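Local coordinates for protein GH18 chiitnase (Pseudoalteromonas aurantia, PDB 6K7Z) that probably hydrolyses internal beta-1,4 linkages of chitin, acting as an endochitinase of glycoside hydrolase family 18, at residues Gly69-Ile74 / Asp149-His154; Ser99-Val104 / Arg142-Ser147; Ser136-Leu141 / Gln179-Leu184. All coordinates share one frame; numbering follows the deposited sequence.

Contact 1 of 3, residues Gly69-Ile74 / Asp149-His154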
loop_
_atom_site.group_PDB
_atom_site.type_symbol
_atom_site.label_atom_id
_atom_site.label_comp_id
_atom_site.label_asym_id
_atom_site.label_seq_id
_atom_site.Cartn_x
_atom_site.Cartn_y
_atom_site.Cartn_z
ATOM N N GLY A 69 -4.193 -3.314 19.013
ATOM C CA GLY A 69 -4.756 -2.153 18.393
ATOM C C GLY A 69 -4.107 -1.814 17.056
ATOM O O GLY A 69 -4.277 -0.741 16.545
ATOM N N GLN A 70 -3.380 -2.760 16.505
ATOM C CA GLN A 70 -2.790 -2.576 15.211
ATOM C C GLN A 70 -3.819 -3.057 14.184
ATOM O O GLN A 70 -4.641 -3.850 14.500
ATOM C CB GLN A 70 -1.483 -3.333 15.059
ATOM C CG GLN A 70 -0.352 -2.767 15.870
ATOM C CD GLN A 70 0.820 -3.713 15.942
ATOM O OE1 GLN A 70 0.623 -4.873 16.031
ATOM N NE2 GLN A 70 2.008 -3.210 15.912
ATOM N N LYS A 71 -3.744 -2.539 12.972
ATOM C CA LYS A 71 -4.639 -2.949 11.902
ATOM C C LYS A 71 -3.884 -3.804 10.898
ATOM O O LYS A 71 -2.723 -3.540 10.584
ATOM C CB LYS A 71 -5.267 -1.738 11.204
ATOM C CG LYS A 71 -5.928 -0.757 12.170
ATOM C CD LYS A 71 -7.219 -0.203 11.602
ATOM C CE LYS A 71 -8.022 0.581 12.641
ATOM N NZ LYS A 71 -9.181 1.285 12.014
ATOM N N VAL A 72 -4.551 -4.834 10.402
ATOM C CA VAL A 72 -3.946 -5.810 9.513
ATOM C C VAL A 72 -4.799 -5.855 8.262
ATOM O O VAL A 72 -5.993 -6.178 8.334
ATOM C CB VAL A 72 -3.858 -7.200 10.156
ATOM C CG1 VAL A 72 -3.099 -8.148 9.246
ATOM C CG2 VAL A 72 -3.205 -7.117 11.537
ATOM N N LEU A 73 -4.193 -5.535 7.126
ATOM C CA LEU A 73 -4.863 -5.531 5.836
ATOM C C LEU A 73 -4.295 -6.639 4.964
ATOM O O LEU A 73 -3.146 -7.064 5.140
ATOM C CB LEU A 73 -4.684 -4.199 5.099
ATOM C CG LEU A 73 -4.891 -2.899 5.875
ATOM C CD1 LEU A 73 -4.858 -1.719 4.910
ATOM C CD2 LEU A 73 -6.191 -2.911 6.647
ATOM N N ILE A 74 -5.092 -7.087 4.010
ATOM C CA ILE A 74 -4.573 -7.909 2.929
ATOM C C ILE A 74 -4.249 -6.981 1.768
ATOM O O ILE A 74 -5.050 -6.106 1.411
ATOM C CB ILE A 74 -5.568 -9.022 2.532
ATOM C CG1 ILE A 74 -4.945 -9.948 1.486
ATOM C CG2 ILE A 74 -6.928 -8.463 2.055
ATOM C CD1 ILE A 74 -3.756 -10.749 2.013
ATOM N N ASP A 149 -15.102 1.215 10.199
ATOM C CA ASP A 149 -14.736 -0.103 10.627
ATOM C C ASP A 149 -13.644 -0.798 9.821
ATOM O O ASP A 149 -12.996 -1.656 10.330
ATOM C CB ASP A 149 -15.950 -0.980 10.512
ATOM C CG ASP A 149 -17.066 -0.596 11.524
ATOM O OD1 ASP A 149 -16.797 0.207 12.429
ATOM O OD2 ASP A 149 -18.188 -1.091 11.378
ATOM N N TYR A 150 -13.522 -0.422 8.554
ATOM C CA TYR A 150 -12.583 -1.051 7.638
ATOM C C TYR A 150 -11.735 -0.001 6.939
ATOM O O TYR A 150 -12.148 1.147 6.753
ATOM C CB TYR A 150 -13.302 -1.889 6.579
ATOM C CG TYR A 150 -13.978 -3.101 7.133
ATOM C CD1 TYR A 150 -13.261 -4.254 7.378
ATOM C CD2 TYR A 150 -15.339 -3.104 7.398
ATOM C CE1 TYR A 150 -13.869 -5.376 7.871
ATOM C CE2 TYR A 150 -15.958 -4.230 7.910
ATOM C CZ TYR A 150 -15.213 -5.360 8.142
ATOM O OH TYR A 150 -15.805 -6.495 8.645
ATOM N N ILE A 151 -10.550 -0.435 6.520
ATOM C CA ILE A 151 -9.572 0.408 5.844
ATOM C C ILE A 151 -9.497 -0.011 4.387
ATOM O O ILE A 151 -9.479 -1.209 4.075
ATOM C CB ILE A 151 -8.186 0.286 6.509
ATOM C CG1 ILE A 151 -8.242 0.761 7.960
ATOM C CG2 ILE A 151 -7.129 1.069 5.725
ATOM C CD1 ILE A 151 -8.387 2.253 8.095
ATOM N N ILE A 152 -9.438 0.975 3.496
ATOM C CA ILE A 152 -9.085 0.763 2.096
ATOM C C ILE A 152 -7.948 1.725 1.798
ATOM O O ILE A 152 -8.140 2.946 1.824
ATOM C CB ILE A 152 -10.257 1.001 1.134
ATOM C CG1 ILE A 152 -11.406 0.039 1.439
ATOM C CG2 ILE A 152 -9.801 0.804 -0.312
ATOM C CD1 ILE A 152 -12.634 0.264 0.556
ATOM N N SER A 153 -6.762 1.186 1.553
ATOM C CA SER A 153 -5.641 1.989 1.094
ATOM C C SER A 153 -5.284 1.579 -0.326
ATOM O O SER A 153 -5.726 0.536 -0.822
ATOM C CB SER A 153 -4.434 1.830 2.029
ATOM O OG SER A 153 -3.998 0.486 2.103
ATOM N N HIS A 154 -4.534 2.450 -1.002
ATOM C CA HIS A 154 -3.883 2.163 -2.276
ATOM C C HIS A 154 -2.397 2.446 -2.114
ATOM O O HIS A 154 -1.995 3.149 -1.189
ATOM C CB HIS A 154 -4.422 3.028 -3.429
ATOM C CG HIS A 154 -5.846 2.760 -3.794
ATOM N ND1 HIS A 154 -6.218 2.335 -5.049
ATOM C CD2 HIS A 154 -6.989 2.889 -3.082
ATOM C CE1 HIS A 154 -7.533 2.211 -5.096
ATOM N NE2 HIS A 154 -8.023 2.529 -3.912
HETATM O O HOH W 1 -10.415 -1.951 11.802
#

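Contact 2 of 3, residues Ser99-Val104 / Arg142-Ser147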
loop_
_atom_site.group_PDB
_atom_site.type_symbol
_atom_site.label_atom_id
_atom_site.label_comp_id
_atom_site.label_asym_id
_atom_site.label_seq_id
_atom_site.Cartn_x
_atom_site.Cartn_y
_atom_site.Cartn_z
ATOM N N SER A 99 -15.360 -10.822 -3.760
ATOM C CA SER A 99 -14.317 -11.770 -3.372
ATOM C C SER A 99 -13.363 -11.162 -2.348
ATOM O O SER A 99 -12.994 -11.812 -1.361
ATOM C CB SER A 99 -13.552 -12.234 -4.608
ATOM O OG SER A 99 -14.422 -12.866 -5.531
ATOM N N LEU A 100 -12.935 -9.918 -2.574
ATOM C CA LEU A 100 -12.016 -9.276 -1.637
ATOM C C LEU A 100 -12.679 -9.051 -0.278
ATOM O O LEU A 100 -12.092 -9.351 0.774
ATOM C CB LEU A 100 -11.519 -7.949 -2.215
ATOM C CG LEU A 100 -10.503 -7.982 -3.362
ATOM C CD1 LEU A 100 -10.285 -6.578 -3.895
ATOM C CD2 LEU A 100 -9.178 -8.568 -2.916
ATOM N N ALA A 101 -13.893 -8.493 -0.283
ATOM C CA ALA A 101 -14.608 -8.251 0.967
ATOM C C ALA A 101 -14.818 -9.544 1.738
ATOM O O ALA A 101 -14.631 -9.584 2.960
ATOM C CB ALA A 101 -15.950 -7.567 0.688
ATOM N N SER A 102 -15.192 -10.615 1.040
ATOM C CA SER A 102 -15.336 -11.907 1.701
ATOM C C SER A 102 -14.019 -12.365 2.309
ATOM O O SER A 102 -13.985 -12.834 3.453
ATOM C CB SER A 102 -15.869 -12.943 0.714
ATOM O OG SER A 102 -17.193 -12.616 0.343
ATOM N N PHE A 103 -12.915 -12.222 1.570
ATOM C CA PHE A 103 -11.630 -12.629 2.129
ATOM C C PHE A 103 -11.321 -11.855 3.400
ATOM O O PHE A 103 -10.861 -12.435 4.390
ATOM C CB PHE A 103 -10.506 -12.437 1.117
ATOM C CG PHE A 103 -9.183 -12.961 1.602
ATOM C CD1 PHE A 103 -8.323 -12.152 2.343
ATOM C CD2 PHE A 103 -8.798 -14.261 1.322
ATOM C CE1 PHE A 103 -7.099 -12.646 2.813
ATOM C CE2 PHE A 103 -7.582 -14.753 1.775
ATOM C CZ PHE A 103 -6.734 -13.939 2.525
ATOM N N VAL A 104 -11.582 -10.548 3.395
ATOM C CA VAL A 104 -11.343 -9.730 4.585
ATOM C C VAL A 104 -12.200 -10.215 5.752
ATOM O O VAL A 104 -11.719 -10.366 6.882
ATOM C CB VAL A 104 -11.606 -8.247 4.272
ATOM C CG1 VAL A 104 -11.651 -7.421 5.555
ATOM C CG2 VAL A 104 -10.540 -7.732 3.337
ATOM N N ARG A 142 -15.821 -0.239 -0.882
ATOM C CA ARG A 142 -16.234 0.605 0.234
ATOM C C ARG A 142 -17.681 0.347 0.615
ATOM O O ARG A 142 -18.038 0.425 1.797
ATOM C CB ARG A 142 -16.026 2.081 -0.127
ATOM C CG ARG A 142 -16.436 3.063 0.962
ATOM C CD ARG A 142 -15.780 2.695 2.290
ATOM N NE ARG A 142 -14.441 3.248 2.397
ATOM C CZ ARG A 142 -13.530 2.831 3.271
ATOM N NH1 ARG A 142 -13.806 1.842 4.107
ATOM N NH2 ARG A 142 -12.340 3.404 3.305
ATOM N N LYS A 143 -18.511 0.030 -0.381
ATOM C CA LYS A 143 -19.878 -0.408 -0.140
ATOM C C LYS A 143 -19.915 -1.607 0.800
ATOM O O LYS A 143 -20.720 -1.648 1.740
ATOM C CB LYS A 143 -20.525 -0.732 -1.488
ATOM C CG LYS A 143 -21.955 -1.222 -1.430
ATOM C CD LYS A 143 -22.405 -1.736 -2.805
ATOM C CE LYS A 143 -22.314 -0.653 -3.869
ATOM N NZ LYS A 143 -22.579 -1.215 -5.238
ATOM N N ARG A 144 -19.016 -2.573 0.588
ATOM C CA ARG A 144 -18.999 -3.814 1.352
ATOM C C ARG A 144 -18.171 -3.732 2.628
ATOM O O ARG A 144 -18.403 -4.526 3.546
ATOM C CB ARG A 144 -18.480 -4.953 0.464
ATOM C CG ARG A 144 -19.338 -5.149 -0.782
ATOM C CD ARG A 144 -18.643 -5.933 -1.880
ATOM N NE ARG A 144 -19.597 -6.383 -2.899
ATOM C CZ ARG A 144 -20.049 -5.629 -3.901
ATOM N NH1 ARG A 144 -19.647 -4.374 -4.041
ATOM N NH2 ARG A 144 -20.908 -6.131 -4.773
ATOM N N LEU A 145 -17.234 -2.784 2.706
ATOM C CA LEU A 145 -16.324 -2.613 3.839
ATOM C C LEU A 145 -16.415 -1.166 4.305
ATOM O O LEU A 145 -15.533 -0.345 4.011
ATOM C CB LEU A 145 -14.887 -2.960 3.451
ATOM C CG LEU A 145 -14.670 -4.365 2.905
ATOM C CD1 LEU A 145 -13.217 -4.534 2.462
ATOM C CD2 LEU A 145 -15.035 -5.396 3.963
ATOM N N PRO A 146 -17.464 -0.820 5.045
ATOM C CA PRO A 146 -17.740 0.595 5.319
ATOM C C PRO A 146 -16.737 1.223 6.275
ATOM O O PRO A 146 -16.127 0.553 7.109
ATOM C CB PRO A 146 -19.140 0.563 5.950
ATOM C CG PRO A 146 -19.689 -0.779 5.623
ATOM C CD PRO A 146 -18.523 -1.699 5.562
ATOM N N SER A 147 -16.581 2.535 6.144
ATOM C CA SER A 147 -15.875 3.330 7.138
ATOM C C SER A 147 -16.783 3.496 8.351
ATOM O O SER A 147 -18.009 3.511 8.207
ATOM C CB SER A 147 -15.484 4.700 6.580
ATOM O OG SER A 147 -14.542 4.589 5.535
#

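Contact 3 of 3, residues Ser136-Leu141 / Gln179-Leu184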
loop_
_atom_site.group_PDB
_atom_site.type_symbol
_atom_site.label_atom_id
_atom_site.label_comp_id
_atom_site.label_asym_id
_atom_site.label_seq_id
_atom_site.Cartn_x
_atom_site.Cartn_y
_atom_site.Cartn_z
ATOM N N SER A 136 -14.105 2.353 -9.775
ATOM C CA SER A 136 -15.203 1.408 -9.553
ATOM C C SER A 136 -14.865 0.397 -8.465
ATOM O O SER A 136 -15.706 0.090 -7.611
ATOM C CB SER A 136 -15.551 0.688 -10.857
ATOM O OG SER A 136 -16.540 -0.308 -10.614
ATOM N N LEU A 137 -13.651 -0.160 -8.493
ATOM C CA LEU A 137 -13.268 -1.107 -7.451
ATOM C C LEU A 137 -13.339 -0.466 -6.068
ATOM O O LEU A 137 -13.854 -1.073 -5.122
ATOM C CB LEU A 137 -11.867 -1.655 -7.715
ATOM C CG LEU A 137 -11.360 -2.622 -6.643
ATOM C CD1 LEU A 137 -12.252 -3.856 -6.553
ATOM C CD2 LEU A 137 -9.893 -3.011 -6.890
ATOM N N THR A 138 -12.854 0.773 -5.934
ATOM C CA THR A 138 -12.917 1.429 -4.632
ATOM C C THR A 138 -14.359 1.597 -4.169
ATOM O O THR A 138 -14.683 1.294 -3.016
ATOM C CB THR A 138 -12.197 2.777 -4.675
ATOM O OG1 THR A 138 -10.798 2.567 -4.914
ATOM C CG2 THR A 138 -12.359 3.511 -3.353
ATOM N N GLN A 139 -15.251 2.027 -5.067
ATOM C CA GLN A 139 -16.640 2.241 -4.686
ATOM C C GLN A 139 -17.292 0.938 -4.245
ATOM O O GLN A 139 -17.977 0.886 -3.217
ATOM C CB GLN A 139 -17.410 2.861 -5.852
ATOM C CG GLN A 139 -17.104 4.334 -6.086
ATOM C CD GLN A 139 -17.716 4.868 -7.370
ATOM O OE1 GLN A 139 -18.000 4.111 -8.298
ATOM N NE2 GLN A 139 -17.910 6.182 -7.432
ATOM N N GLU A 140 -17.088 -0.131 -5.015
ATOM C CA GLU A 140 -17.727 -1.401 -4.695
ATOM C C GLU A 140 -17.157 -1.999 -3.420
ATOM O O GLU A 140 -17.882 -2.621 -2.636
ATOM C CB GLU A 140 -17.562 -2.372 -5.861
ATOM C CG GLU A 140 -18.178 -1.886 -7.150
ATOM C CD GLU A 140 -19.689 -1.969 -7.123
ATOM O OE1 GLU A 140 -20.247 -2.485 -6.121
ATOM O OE2 GLU A 140 -20.311 -1.538 -8.110
ATOM N N LEU A 141 -15.858 -1.823 -3.200
ATOM C CA LEU A 141 -15.242 -2.334 -1.984
ATOM C C LEU A 141 -15.735 -1.566 -0.764
ATOM O O LEU A 141 -16.049 -2.168 0.273
ATOM C CB LEU A 141 -13.724 -2.245 -2.124
ATOM C CG LEU A 141 -12.766 -3.216 -1.443
ATOM C CD1 LEU A 141 -13.229 -4.648 -1.556
ATOM C CD2 LEU A 141 -11.394 -3.050 -2.092
ATOM N N GLN A 179 -12.443 10.592 -1.292
ATOM C CA GLN A 179 -13.140 10.637 -0.014
ATOM C C GLN A 179 -13.410 9.249 0.553
ATOM O O GLN A 179 -13.671 9.121 1.755
ATOM C CB GLN A 179 -14.448 11.419 -0.161
ATOM C CG GLN A 179 -15.521 10.723 -1.001
ATOM C CD GLN A 179 -15.278 10.785 -2.513
ATOM O OE1 GLN A 179 -14.351 11.446 -2.997
ATOM N NE2 GLN A 179 -16.137 10.099 -3.270
ATOM N N GLU A 180 -13.333 8.205 -0.269
ATOM C CA GLU A 180 -13.587 6.842 0.170
ATOM C C GLU A 180 -12.315 6.058 0.469
ATOM O O GLU A 180 -12.399 4.898 0.883
ATOM C CB GLU A 180 -14.412 6.106 -0.886
ATOM C CG GLU A 180 -15.778 6.745 -1.102
ATOM C CD GLU A 180 -16.623 6.007 -2.105
ATOM O OE1 GLU A 180 -16.273 4.866 -2.476
ATOM O OE2 GLU A 180 -17.652 6.573 -2.528
ATOM N N ILE A 181 -11.152 6.652 0.251
ATOM C CA ILE A 181 -9.863 6.002 0.471
ATOM C C ILE A 181 -9.293 6.519 1.781
ATOM O O ILE A 181 -9.289 7.735 2.026
ATOM C CB ILE A 181 -8.904 6.293 -0.699
ATOM C CG1 ILE A 181 -9.435 5.668 -1.990
ATOM C CG2 ILE A 181 -7.465 5.852 -0.366
ATOM C CD1 ILE A 181 -8.652 6.066 -3.231
ATOM N N ASP A 182 -8.786 5.615 2.615
ATOM C CA ASP A 182 -8.241 6.068 3.888
ATOM C C ASP A 182 -6.879 6.728 3.724
ATOM O O ASP A 182 -6.628 7.779 4.323
ATOM C CB ASP A 182 -8.177 4.904 4.872
ATOM C CG ASP A 182 -9.563 4.443 5.294
ATOM O OD1 ASP A 182 -10.153 5.075 6.189
ATOM O OD2 ASP A 182 -10.056 3.470 4.722
ATOM N N TRP A 183 -5.989 6.148 2.919
ATOM C CA TRP A 183 -4.708 6.797 2.652
ATOM C C TRP A 183 -4.039 6.131 1.457
ATOM O O TRP A 183 -4.452 5.065 0.995
ATOM C CB TRP A 183 -3.776 6.760 3.865
ATOM C CG TRP A 183 -3.466 5.388 4.367
ATOM C CD1 TRP A 183 -2.536 4.515 3.861
ATOM C CD2 TRP A 183 -4.060 4.734 5.490
ATOM N NE1 TRP A 183 -2.535 3.358 4.594
ATOM C CE2 TRP A 183 -3.462 3.463 5.598
ATOM C CE3 TRP A 183 -5.043 5.097 6.417
ATOM C CZ2 TRP A 183 -3.812 2.560 6.596
ATOM C CZ3 TRP A 183 -5.389 4.193 7.406
ATOM C CH2 TRP A 183 -4.785 2.939 7.483
ATOM N N LEU A 184 -2.992 6.786 0.972
ATOM C CA LEU A 184 -2.165 6.305 -0.125
ATOM C C LEU A 184 -0.787 5.967 0.419
ATOM O O LEU A 184 -0.162 6.809 1.069
ATOM C CB LEU A 184 -2.016 7.371 -1.208
ATOM C CG LEU A 184 -3.274 7.948 -1.845
ATOM C CD1 LEU A 184 -2.881 9.014 -2.880
ATOM C CD2 LEU A 184 -4.110 6.825 -2.482
HETATM O O HOH W 2 -19.092 3.131 -2.353
#

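Contact 1 of 3, residues Gly69-Ile74 / Asp149-His154
L73 and I151 meet through aliphatic carbons, with no ring, amide or carboxylate between them; the flat group at the border is the indole of W183, which touches both I151 and S153. The setting is the interior of a TIM barrel. Strands 71-77 and 151-154 are not hydrogen-bonded to each other, because strand 111-115 lies between them in the sheet; their short segments cross at -58° with axes 8.5 Å apart, so the contact is made by side chains pointing into the barrel. L73 suits this task because its forked end reaches two residues. Its CD1 packs on I151 CG2 at 3.7 Å, and CD2 comes to 3.8 Å from I151 CB, the two side chains crossing at about a right angle. I151 brings a branch to each neighbour: CG2, anti to the backbone N, goes to L73, while CG1, anti to the carbonyl carbon (chi1 -62°), lies 3.9 Å from K71 CD. Alanine in place of I151 removes CG1, CG2 and CD1, which would probably open a gap between L73 and the lysine chain and leave both less firmly packed. Deeper in, L73 CD1 also approaches S153 OG at 3.7 Å. That hydroxyl has its polar partner elsewhere, hydrogen-bonding to D113 OD1 of the intervening strand, an aspartate whose place in the sequence is consistent with the DxxDxDxE signature of this family. K71, partly exposed, uses its methylenes for packing and its amine for water: NZ donates a weak 3.5 Å bond to a water molecule, which in turn donates to D149 O at 3.0 Å.

Contact 2 of 3, residues Ser99-Val104 / Arg142-Ser147
A101 sets R144 and L145 close to helix 93-106, its methyl pressing on R144 CB at 3.6 Å and on L145 CD2 at 4.0 Å. Alanine suits the spot because its single methyl lets the backbones come close, with the CA atoms of A101 and R144 6.3 Å apart. One turn further on, V104 CG1 touches the same leucine methyl, L145 CD2, at 4.3 Å, so that L145 lies against A101 and V104 together. No hydrogen bond crosses this apolar seam. R144 takes part with its methylenes. With CG anti to the carbonyl carbon (chi1 -59°) and the chain extended as far as NE, CD passes 4.1 Å from A101 CB, and the charged end continues along helix 93-106, touching A94, A97 and D98, while NH1 forms a salt bridge with E140, a residue of its own helix that also pairs with K143. L145 is the first residue to leave the helical conformation, and its position is steadied from behind by R142. There NH1 donates to L145 O over 2.8 Å, nearly in line with the carbonyl bond (162°) but 19° out of the guanidinium plane. S147 OG sits over the centre of one guanidinium face, 3.0 Å above the plane, without a hydrogen bond. R142 is also held by Y150 O, E180 O and a salt bridge with D182, a set of partners that suits the several N-H groups of an arginine. Helices 93-106 and 130-144 flank strand 111-115 in the chain and stand side by side in the outer layer of the barrel; beneath them V104 reaches I74 on strand 71-77, L100 reaches F76, and L145 rests on Y150 just ahead of strand 151-154.

Contact 3 of 3, residues Ser136-Leu141 / Gln179-Leu184
The helix carrying T138 and Q139 runs past the short 3-10 turn that ends at E180, with the CA atoms of T138 and E180 7.3 Å apart and no direct hydrogen bond between the segments. Side chains bridge that distance. In T138, chi1 of -65° sets OG1 beside the backbone N and leaves CG2 anti to that N, facing the other segment: CG2 meets I181 CG1 at 3.9 Å and E180 CB at 4.1 Å. The hydroxyl OG1 hydrogen-bonds instead to L134 O, one turn back in the helix, and to H154 NE2 of strand 151-154. A threonine suits the place, with one apolar branch for packing and one hydroxyl for these two partners. I181 crosses T138 at about a right angle and also touches V173 and H154, so its apolar side chain packs against the T138 methyl and these two residues together. E180 keeps its chain extended beyond CG and carries its carboxylate to the more exposed side, where OE1 lies 3.5 Å from Q139 CA and 3.7 Å from Q139 CG. The Q139 amide and this carboxylate have planes 35° apart but share no bond. Instead, a water links the two segments, donating to Q139 O at 2.7 Å and, weakly, to E180 OE1 at 3.3 Å. Helix 169-177 adds V177 against both T138 and Q139. The chemistry therefore divides by depth: methyl and methylene groups seal the inner part, while E180 is partly exposed and its OE1 takes that weak water bond, which is consistent with an ionised carboxylate although no positive partner stands across the contact.

The three contacts lie 10 to 12 Å apart, centre to centre, within one TIM barrel. Contact 1 joins strands 71-77 and 151-154 inside it, contact 2 packs helices 93-106 and 130-144 in the outer layer, and contact 3 ties helix 130-144 to the start of strand 183-187. Along the chain, contact 2 is nested within the loop closed by contact 1, whereas contact 3 interleaves with both. Contacts 2 and 3 share helix 130-144, and contacts 1 and 3 share the sheet. D182 OD2 connects all three, pairing with R142 NH2 and I152 N, so inner wall and helical coat are held in one polar network.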